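Local coordinates for hypothetical protein (Aquifex aeolicus, PDB 2HEK) that binds zinc in an HD domain and GDP at two separate sites, and may act as a dGTPase, although its function is unproven, at residues A[214-228]-A[346-358]. Sequence-based numbering, arbitrary orientation.
Sequences YFMYVQVYFHKVVRI and LKPIKLYRIYVDR
Tyr355 reaches from strand 349-356 and lays its ring along Ile228 of helix 224-228. Its CB lies against Ile228 CD1, which goes on to cover Tyr355 CG (3.6 Å). Farther out, Tyr355 CE2 meets Ile228 CB at 3.5 Å, and the same CB stands over one face of the ring as a CH-pi contact. The hydroxyl at the tip donates to Lys224 O (Tyr355 OH to Lys224 O 2.6 Å), in the carbonyl plane on a lone pair, and so shares that oxygen with the helical Ile228 N. Arg353 is bent at chi2 (77°). Arg353 NH1 and NH2 lie 2.8 and 3.0 Å from Phe222 O, gripping it end-on at the break between two helices, while Leu351 CD1 and Lys224 CB lie over opposite faces of the guanidinium. Arg353 NE is held by Ser288. Ile349 CD1 nestles against Tyr217 CB (3.6 Å), Tyr214 and Val218, and its CG2 meets the edge of the Phe222 ring. The strand is the middle one of an antiparallel sheet, between 284-289 and 311-318; one sheet face packs on 214-221, the end of helix 203-221, which runs nearly parallel to the strand (12°), and on the start of helix 224-240, close to the GDP pocket that includes Val225 and His282.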
ATOM      1  N   TYR A 214      20.271  -4.105  -0.102  1.00 25.10           N
ATOM      2  CA  TYR A 214      21.104  -3.559   1.003  1.00 27.21           C
ATOM      3  C   TYR A 214      20.287  -3.486   2.304  1.00 26.22           C
ATOM      4  O   TYR A 214      20.757  -3.887   3.372  1.00 26.80           O
ATOM      5  CB  TYR A 214      21.605  -2.137   0.664  1.00 27.17           C
ATOM      6  CG  TYR A 214      22.144  -1.374   1.845  1.00 27.81           C
ATOM      7  CD1 TYR A 214      23.499  -1.477   2.221  1.00 28.54           C
ATOM      8  CD2 TYR A 214      21.312  -0.504   2.577  1.00 28.92           C
ATOM      9  CE1 TYR A 214      24.014  -0.724   3.328  1.00 28.92           C
ATOM     10  CE2 TYR A 214      21.798   0.231   3.647  1.00 29.30           C
ATOM     11  CZ  TYR A 214      23.135   0.126   4.029  1.00 30.49           C
ATOM     12  OH  TYR A 214      23.568   0.889   5.119  1.00 31.02           O
ATOM     13  N   PHE A 215      19.074  -2.935   2.237  1.00 26.68           N
ATOM     14  CA  PHE A 215      18.248  -2.863   3.456  1.00 24.76           C
ATOM     15  C   PHE A 215      17.961  -4.218   4.095  1.00 25.54           C
ATOM     16  O   PHE A 215      18.032  -4.359   5.318  1.00 26.40           O
ATOM     17  CB  PHE A 215      16.953  -2.117   3.198  1.00 26.19           C
ATOM     18  CG  PHE A 215      17.128  -0.621   3.175  1.00 27.25           C
ATOM     19  CD1 PHE A 215      16.790   0.121   2.047  1.00 28.15           C
ATOM     20  CD2 PHE A 215      17.604   0.046   4.310  1.00 30.35           C
ATOM     21  CE1 PHE A 215      16.919   1.551   2.048  1.00 28.83           C
ATOM     22  CE2 PHE A 215      17.758   1.444   4.322  1.00 28.83           C
ATOM     23  CZ  PHE A 215      17.413   2.193   3.160  1.00 25.82           C
ATOM     24  N   MET A 216      17.632  -5.224   3.289  1.00 22.64           N
ATOM     25  CA  MET A 216      17.374  -6.542   3.871  1.00 24.21           C
ATOM     26  C   MET A 216      18.603  -7.087   4.598  1.00 24.76           C
ATOM     27  O   MET A 216      18.465  -7.698   5.661  1.00 26.37           O
ATOM     28  CB  MET A 216      16.869  -7.536   2.827  1.00 22.03           C
ATOM     29  CG  MET A 216      15.459  -7.185   2.298  1.00 24.84           C
ATOM     30  SD  MET A 216      14.224  -7.008   3.662  1.00 30.52           S
ATOM     31  CE  MET A 216      14.265  -8.617   4.410  1.00 23.57           C
ATOM     32  N   TYR A 217      19.793  -6.883   4.032  1.00 25.12           N
ATOM     33  CA  TYR A 217      21.036  -7.324   4.695  1.00 27.94           C
ATOM     34  C   TYR A 217      21.307  -6.609   5.998  1.00 29.64           C
ATOM     35  O   TYR A 217      21.563  -7.259   7.023  1.00 29.40           O
ATOM     36  CB  TYR A 217      22.264  -7.240   3.750  1.00 31.96           C
ATOM     37  CG  TYR A 217      22.338  -8.486   2.943  1.00 35.89           C
ATOM     38  CD1 TYR A 217      21.633  -8.595   1.746  1.00 36.31           C
ATOM     39  CD2 TYR A 217      22.998  -9.607   3.433  1.00 38.42           C
ATOM     40  CE1 TYR A 217      21.613  -9.782   1.037  1.00 36.64           C
ATOM     41  CE2 TYR A 217      23.002 -10.806   2.726  1.00 38.66           C
ATOM     42  CZ  TYR A 217      22.309 -10.878   1.525  1.00 38.02           C
ATOM     43  OH  TYR A 217      22.303 -12.053   0.796  1.00 40.49           O
ATOM     44  N   VAL A 218      21.227  -5.276   5.987  1.00 29.46           N
ATOM     45  CA  VAL A 218      21.551  -4.548   7.216  1.00 32.39           C
ATOM     46  C   VAL A 218      20.483  -4.722   8.293  1.00 33.11           C
ATOM     47  O   VAL A 218      20.808  -4.825   9.489  1.00 32.78           O
ATOM     48  CB  VAL A 218      21.906  -3.054   6.995  1.00 30.43           C
ATOM     49  CG1 VAL A 218      23.178  -2.970   6.169  1.00 31.59           C
ATOM     50  CG2 VAL A 218      20.753  -2.259   6.366  1.00 30.13           C
ATOM     51  N   GLN A 219      19.223  -4.788   7.878  1.00 28.88           N
ATOM     52  CA  GLN A 219      18.141  -4.811   8.874  1.00 31.28           C
ATOM     53  C   GLN A 219      17.897  -6.232   9.401  1.00 27.75           C
ATOM     54  O   GLN A 219      17.642  -6.420  10.606  1.00 25.86           O
ATOM     55  CB  GLN A 219      16.860  -4.149   8.311  1.00 30.57           C
ATOM     56  CG  GLN A 219      15.596  -4.195   9.204  1.00 37.68           C
ATOM     57  CD  GLN A 219      15.554  -3.063  10.258  1.00 46.77           C
ATOM     58  OE1 GLN A 219      16.563  -2.394  10.509  1.00 49.72           O
ATOM     59  NE2 GLN A 219      14.377  -2.856  10.874  1.00 51.08           N
ATOM     60  N   VAL A 220      17.958  -7.229   8.510  1.00 26.80           N
ATOM     61  CA  VAL A 220      17.525  -8.595   8.878  1.00 23.83           C
ATOM     62  C   VAL A 220      18.651  -9.650   8.847  1.00 26.03           C
ATOM     63  O   VAL A 220      18.973 -10.246   9.889  1.00 29.02           O
ATOM     64  CB  VAL A 220      16.323  -9.105   7.996  1.00 24.83           C
ATOM     65  CG1 VAL A 220      15.956 -10.529   8.407  1.00 26.04           C
ATOM     66  CG2 VAL A 220      15.093  -8.166   8.103  1.00 23.01           C
ATOM     67  N   TYR A 221      19.248  -9.889   7.679  1.00 24.16           N
ATOM     68  CA  TYR A 221      20.155 -11.046   7.538  1.00 29.58           C
ATOM     69  C   TYR A 221      21.412 -10.864   8.417  1.00 29.45           C
ATOM     70  O   TYR A 221      21.983 -11.841   8.928  1.00 30.89           O
ATOM     71  CB  TYR A 221      20.532 -11.324   6.049  1.00 29.80           C
ATOM     72  CG  TYR A 221      19.338 -11.369   5.064  1.00 26.51           C
ATOM     73  CD1 TYR A 221      19.447 -10.810   3.788  1.00 25.45           C
ATOM     74  CD2 TYR A 221      18.103 -11.971   5.424  1.00 26.02           C
ATOM     75  CE1 TYR A 221      18.371 -10.845   2.873  1.00 25.18           C
ATOM     76  CE2 TYR A 221      17.013 -11.982   4.520  1.00 28.05           C
ATOM     77  CZ  TYR A 221      17.172 -11.438   3.246  1.00 27.13           C
ATOM     78  OH  TYR A 221      16.101 -11.441   2.338  1.00 26.76           O
ATOM     79  N   PHE A 222      21.834  -9.622   8.611  1.00 29.67           N
ATOM     80  CA  PHE A 222      23.044  -9.367   9.427  1.00 31.42           C
ATOM     81  C   PHE A 222      22.702  -8.798  10.789  1.00 29.87           C
ATOM     82  O   PHE A 222      23.572  -8.248  11.464  1.00 33.02           O
ATOM     83  CB  PHE A 222      24.030  -8.449   8.689  1.00 29.96           C
ATOM     84  CG  PHE A 222      24.638  -9.076   7.481  1.00 33.04           C
ATOM     85  CD1 PHE A 222      25.229  -8.269   6.494  1.00 37.04           C
ATOM     86  CD2 PHE A 222      24.596 -10.466   7.289  1.00 30.62           C
ATOM     87  CE1 PHE A 222      25.819  -8.848   5.337  1.00 39.07           C
ATOM     88  CE2 PHE A 222      25.176 -11.069   6.139  1.00 36.09           C
ATOM     89  CZ  PHE A 222      25.801 -10.242   5.160  1.00 36.08           C
ATOM     90  N   HIS A 223      21.436  -8.922  11.203  1.00 27.24           N
ATOM     91  CA  HIS A 223      21.018  -8.413  12.500  1.00 28.16           C
ATOM     92  C   HIS A 223      21.891  -9.153  13.545  1.00 29.89           C
ATOM     93  O   HIS A 223      22.079 -10.357  13.462  1.00 30.11           O
ATOM     94  CB  HIS A 223      19.521  -8.710  12.727  1.00 28.24           C
ATOM     95  CG  HIS A 223      18.959  -8.092  13.959  1.00 28.99           C
ATOM     96  ND1 HIS A 223      19.215  -8.590  15.218  1.00 27.44           N
ATOM     97  CD2 HIS A 223      18.128  -7.027  14.130  1.00 29.31           C
ATOM     98  CE1 HIS A 223      18.572  -7.863  16.113  1.00 27.78           C
ATOM     99  NE2 HIS A 223      17.878  -6.928  15.478  1.00 31.44           N
ATOM    100  N   LYS A 224      22.405  -8.424  14.522  1.00 29.60           N
ATOM    101  CA  LYS A 224      23.429  -8.990  15.406  1.00 31.85           C
ATOM    102  C   LYS A 224      22.879 -10.175  16.197  1.00 32.10           C
ATOM    103  O   LYS A 224      23.599 -11.137  16.431  1.00 32.96           O
ATOM    104  CB  LYS A 224      23.960  -7.922  16.347  1.00 32.93           C
ATOM    105  CG  LYS A 224      22.955  -7.396  17.335  1.00 36.83           C
ATOM    106  CD  LYS A 224      23.401  -6.042  17.924  1.00 44.54           C
ATOM    107  CE  LYS A 224      22.567  -5.719  19.151  1.00 47.83           C
ATOM    108  NZ  LYS A 224      22.755  -4.306  19.595  1.00 53.64           N
ATOM    109  N   VAL A 225      21.599 -10.102  16.596  1.00 29.41           N
ATOM    110  CA  VAL A 225      20.965 -11.208  17.334  1.00 31.16           C
ATOM    111  C   VAL A 225      20.619 -12.364  16.411  1.00 30.11           C
ATOM    112  O   VAL A 225      20.829 -13.504  16.790  1.00 30.64           O
ATOM    113  CB  VAL A 225      19.727 -10.752  18.165  1.00 31.98           C
ATOM    114  CG1 VAL A 225      19.128 -11.906  18.978  1.00 29.31           C
ATOM    115  CG2 VAL A 225      20.105  -9.589  19.051  1.00 33.49           C
ATOM    116  N   VAL A 226      20.108 -12.077  15.200  1.00 30.76           N
ATOM    117  CA  VAL A 226      19.895 -13.120  14.201  1.00 31.13           C
ATOM    118  C   VAL A 226      21.207 -13.928  13.994  1.00 32.51           C
ATOM    119  O   VAL A 226      21.185 -15.161  13.963  1.00 31.45           O
ATOM    120  CB  VAL A 226      19.384 -12.538  12.851  1.00 30.25           C
ATOM    121  CG1 VAL A 226      19.428 -13.609  11.756  1.00 32.69           C
ATOM    122  CG2 VAL A 226      17.933 -11.985  13.027  1.00 23.64           C
ATOM    123  N   ARG A 227      22.339 -13.222  13.894  1.00 32.35           N
ATOM    124  CA  ARG A 227      23.621 -13.887  13.645  1.00 31.05           C
ATOM    125  C   ARG A 227      24.063 -14.774  14.829  1.00 30.86           C
ATOM    126  O   ARG A 227      24.447 -15.935  14.608  1.00 31.85           O
ATOM    127  CB  ARG A 227      24.707 -12.884  13.253  1.00 30.18           C
ATOM    128  CG  ARG A 227      24.522 -12.238  11.818  1.00 31.66           C
ATOM    129  CD  ARG A 227      24.694 -13.234  10.647  1.00 34.14           C
ATOM    130  NE  ARG A 227      25.924 -14.012  10.774  1.00 38.58           N
ATOM    131  CZ  ARG A 227      25.995 -15.351  10.810  1.00 44.29           C
ATOM    132  NH1 ARG A 227      24.908 -16.113  10.675  1.00 44.41           N
ATOM    133  NH2 ARG A 227      27.180 -15.949  10.965  1.00 46.23           N
ATOM    134  N   ILE A 228      23.948 -14.281  16.057  1.00 28.37           N
ATOM    135  CA  ILE A 228      24.368 -15.108  17.244  1.00 32.21           C
ATOM    136  C   ILE A 228      23.476 -16.349  17.459  1.00 34.32           C
ATOM    137  O   ILE A 228      23.962 -17.450  17.789  1.00 35.15           O
ATOM    138  CB  ILE A 228      24.590 -14.267  18.566  1.00 32.76           C
ATOM    139  CG1 ILE A 228      25.229 -15.114  19.693  1.00 32.61           C
ATOM    140  CG2 ILE A 228      23.303 -13.586  19.077  1.00 33.81           C
ATOM    141  CD1 ILE A 228      26.664 -15.622  19.354  1.00 32.08           C
ATOM    142  N   LEU A 346      28.229   2.317  -4.590  1.00 44.73           N
ATOM    143  CA  LEU A 346      27.718   1.528  -3.459  1.00 41.36           C
ATOM    144  C   LEU A 346      28.842   0.740  -2.792  1.00 43.24           C
ATOM    145  O   LEU A 346      29.497  -0.075  -3.426  1.00 38.95           O
ATOM    146  CB  LEU A 346      26.632   0.540  -3.910  1.00 42.35           C
ATOM    147  CG  LEU A 346      25.322   1.147  -4.447  1.00 42.92           C
ATOM    148  CD1 LEU A 346      24.435   0.080  -5.144  1.00 43.26           C
ATOM    149  CD2 LEU A 346      24.552   1.825  -3.290  1.00 41.74           C
ATOM    150  N   LYS A 347      29.056   0.988  -1.510  1.00 47.24           N
ATOM    151  CA  LYS A 347      30.132   0.337  -0.778  1.00 60.56           C
ATOM    152  C   LYS A 347      29.659  -1.012  -0.186  1.00 49.75           C
ATOM    153  O   LYS A 347      28.471  -1.189   0.084  1.00 47.25           O
ATOM    154  CB  LYS A 347      30.658   1.286   0.308  1.00 49.41           C
ATOM    155  CG  LYS A 347      31.371   2.547  -0.236  1.00 69.69           C
ATOM    156  CD  LYS A 347      31.680   3.574   0.885  1.00 52.44           C
ATOM    157  CE  LYS A 347      32.773   4.578   0.452  1.00 70.88           C
ATOM    158  NZ  LYS A 347      33.106   5.586   1.517  1.00 57.26           N
ATOM    159  N   PRO A 348      30.587  -1.968   0.001  1.00 51.25           N
ATOM    160  CA  PRO A 348      30.216  -3.228   0.643  1.00 49.54           C
ATOM    161  C   PRO A 348      29.844  -3.063   2.117  1.00 43.52           C
ATOM    162  O   PRO A 348      30.231  -2.096   2.774  1.00 40.87           O
ATOM    163  CB  PRO A 348      31.477  -4.080   0.519  1.00 51.88           C
ATOM    164  CG  PRO A 348      32.605  -3.064   0.427  1.00 53.85           C
ATOM    165  CD  PRO A 348      32.014  -1.938  -0.378  1.00 52.64           C
ATOM    166  N   ILE A 349      29.045  -3.990   2.614  1.00 39.19           N
ATOM    167  CA  ILE A 349      28.721  -4.009   4.031  1.00 36.89           C
ATOM    168  C   ILE A 349      29.863  -4.740   4.738  1.00 36.34           C
ATOM    169  O   ILE A 349      30.216  -5.850   4.354  1.00 40.19           O
ATOM    170  CB  ILE A 349      27.354  -4.735   4.268  1.00 36.21           C
ATOM    171  CG1 ILE A 349      26.212  -3.952   3.595  1.00 35.65           C
ATOM    172  CG2 ILE A 349      27.102  -5.016   5.788  1.00 32.38           C
ATOM    173  CD1 ILE A 349      24.945  -4.842   3.255  1.00 36.67           C
ATOM    174  N   LYS A 350      30.415  -4.137   5.780  1.00 39.32           N
ATOM    175  CA  LYS A 350      31.488  -4.783   6.575  1.00 42.75           C
ATOM    176  C   LYS A 350      31.137  -4.648   8.027  1.00 38.17           C
ATOM    177  O   LYS A 350      31.091  -3.536   8.538  1.00 38.74           O
ATOM    178  CB  LYS A 350      32.831  -4.081   6.324  1.00 46.14           C
ATOM    179  CG  LYS A 350      33.464  -4.389   4.971  1.00 50.89           C
ATOM    180  CD  LYS A 350      34.572  -3.376   4.625  1.00 53.82           C
ATOM    181  CE  LYS A 350      35.905  -3.714   5.280  1.00 58.94           C
ATOM    182  NZ  LYS A 350      36.559  -4.891   4.605  1.00 63.66           N
ATOM    183  N   LEU A 351      30.885  -5.762   8.714  1.00 36.34           N
ATOM    184  CA  LEU A 351      30.512  -5.692  10.112  1.00 35.36           C
ATOM    185  C   LEU A 351      31.273  -6.742  10.879  1.00 36.02           C
ATOM    186  O   LEU A 351      31.386  -7.896  10.422  1.00 34.40           O
ATOM    187  CB  LEU A 351      28.988  -5.913  10.296  1.00 38.71           C
ATOM    188  CG  LEU A 351      28.014  -4.822   9.800  1.00 41.65           C
ATOM    189  CD1 LEU A 351      26.626  -5.435   9.526  1.00 44.80           C
ATOM    190  CD2 LEU A 351      27.884  -3.686  10.801  1.00 44.34           C
ATOM    191  N   TYR A 352      31.770  -6.364  12.053  1.00 33.78           N
ATOM    192  CA  TYR A 352      32.524  -7.313  12.884  1.00 36.74           C
ATOM    193  C   TYR A 352      31.885  -7.316  14.232  1.00 34.52           C
ATOM    194  O   TYR A 352      31.650  -6.274  14.806  1.00 37.98           O
ATOM    195  CB  TYR A 352      34.018  -6.902  12.977  1.00 42.32           C
ATOM    196  CG  TYR A 352      34.549  -6.580  11.614  1.00 38.82           C
ATOM    197  CD1 TYR A 352      34.595  -5.266  11.170  1.00 39.75           C
ATOM    198  CD2 TYR A 352      34.908  -7.597  10.742  1.00 38.59           C
ATOM    199  CE1 TYR A 352      35.042  -4.970   9.892  1.00 39.57           C
ATOM    200  CE2 TYR A 352      35.312  -7.317   9.466  1.00 40.95           C
ATOM    201  CZ  TYR A 352      35.399  -5.994   9.067  1.00 38.78           C
ATOM    202  OH  TYR A 352      35.806  -5.712   7.796  1.00 44.13           O
ATOM    203  N   ARG A 353      31.551  -8.495  14.726  1.00 34.36           N
ATOM    204  CA  ARG A 353      30.849  -8.570  15.990  1.00 34.82           C
ATOM    205  C   ARG A 353      31.612  -9.430  16.974  1.00 35.09           C
ATOM    206  O   ARG A 353      32.192 -10.438  16.591  1.00 35.39           O
ATOM    207  CB  ARG A 353      29.416  -9.136  15.814  1.00 31.01           C
ATOM    208  CG  ARG A 353      28.378  -8.036  15.536  1.00 33.93           C
ATOM    209  CD  ARG A 353      28.437  -7.547  14.113  1.00 32.41           C
ATOM    210  NE  ARG A 353      27.277  -6.676  13.839  1.00 35.13           N
ATOM    211  CZ  ARG A 353      26.169  -7.065  13.200  1.00 34.24           C
ATOM    212  NH1 ARG A 353      26.058  -8.315  12.719  1.00 30.57           N
ATOM    213  NH2 ARG A 353      25.177  -6.180  13.013  1.00 31.75           N
ATOM    214  N   ILE A 354      31.569  -9.043  18.236  1.00 36.54           N
ATOM    215  CA  ILE A 354      32.077  -9.928  19.311  1.00 37.56           C
ATOM    216  C   ILE A 354      30.945 -10.154  20.295  1.00 32.76           C
ATOM    217  O   ILE A 354      30.291  -9.210  20.741  1.00 37.33           O
ATOM    218  CB  ILE A 354      33.322  -9.345  20.061  1.00 38.26           C
ATOM    219  CG1 ILE A 354      34.471  -9.089  19.083  1.00 40.64           C
ATOM    220  CG2 ILE A 354      33.810 -10.314  21.161  1.00 36.36           C
ATOM    221  CD1 ILE A 354      35.671  -8.324  19.705  1.00 39.89           C
ATOM    222  N   TYR A 355      30.714 -11.410  20.618  1.00 33.19           N
ATOM    223  CA  TYR A 355      29.653 -11.784  21.539  1.00 36.66           C
ATOM    224  C   TYR A 355      30.275 -12.489  22.742  1.00 39.35           C
ATOM    225  O   TYR A 355      31.211 -13.271  22.568  1.00 39.82           O
ATOM    226  CB  TYR A 355      28.752 -12.813  20.855  1.00 34.90           C
ATOM    227  CG  TYR A 355      28.057 -12.307  19.595  1.00 34.10           C
ATOM    228  CD1 TYR A 355      28.573 -12.593  18.346  1.00 34.05           C
ATOM    229  CD2 TYR A 355      26.869 -11.553  19.676  1.00 34.60           C
ATOM    230  CE1 TYR A 355      27.926 -12.157  17.157  1.00 34.27           C
ATOM    231  CE2 TYR A 355      26.210 -11.120  18.502  1.00 34.08           C
ATOM    232  CZ  TYR A 355      26.759 -11.421  17.255  1.00 33.78           C
ATOM    233  OH  TYR A 355      26.153 -11.010  16.081  1.00 33.32           O
ATOM    234  N   VAL A 356      29.711 -12.268  23.927  1.00 41.77           N
ATOM    235  CA  VAL A 356      30.177 -12.959  25.136  1.00 45.83           C
ATOM    236  C   VAL A 356      29.048 -13.581  25.956  1.00 47.36           C
ATOM    237  O   VAL A 356      27.942 -13.043  26.020  1.00 48.03           O
ATOM    238  CB  VAL A 356      31.000 -12.019  26.058  1.00 46.87           C
ATOM    239  CG1 VAL A 356      32.210 -11.511  25.335  1.00 49.61           C
ATOM    240  CG2 VAL A 356      30.165 -10.852  26.508  1.00 47.70           C
ATOM    241  N   ASP A 357      29.345 -14.721  26.575  1.00 50.47           N
ATOM    242  CA  ASP A 357      28.471 -15.334  27.578  1.00 50.74           C
ATOM    243  C   ASP A 357      27.821 -14.250  28.426  1.00 49.69           C
ATOM    244  O   ASP A 357      28.499 -13.357  28.921  1.00 47.54           O
ATOM    245  CB  ASP A 357      29.298 -16.280  28.450  1.00 53.27           C
ATOM    246  CG  ASP A 357      28.442 -17.157  29.352  1.00 55.78           C
ATOM    247  OD1 ASP A 357      28.548 -18.401  29.228  1.00 58.23           O
ATOM    248  OD2 ASP A 357      27.670 -16.605  30.173  1.00 54.71           O
ATOM    249  N   ARG A 358      26.506 -14.314  28.599  1.00 53.72           N
ATOM    250  CA  ARG A 358      25.807 -13.215  29.284  1.00 62.45           C
ATOM    251  C   ARG A 358      26.205 -13.023  30.767  1.00 65.83           C
ATOM    252  O   ARG A 358      26.059 -11.927  31.319  1.00 65.64           O
ATOM    253  CB  ARG A 358      24.280 -13.291  29.084  1.00 65.39           C
ATOM    254  CG  ARG A 358      23.561 -14.390  29.851  1.00 69.16           C
ATOM    255  CD  ARG A 358      22.059 -14.130  29.850  1.00 74.11           C
ATOM    256  NE  ARG A 358      21.404 -14.555  31.091  1.00 79.11           N
ATOM    257  CZ  ARG A 358      20.260 -14.045  31.551  1.00 80.87           C
ATOM    258  NH1 ARG A 358      19.634 -13.074  30.890  1.00 82.81           N
ATOM    259  NH2 ARG A 358      19.737 -14.501  32.684  1.00 83.35           N
TER
HETATM  260  O   HOH W   1      23.001  -4.737  11.005  1.00 48.65           O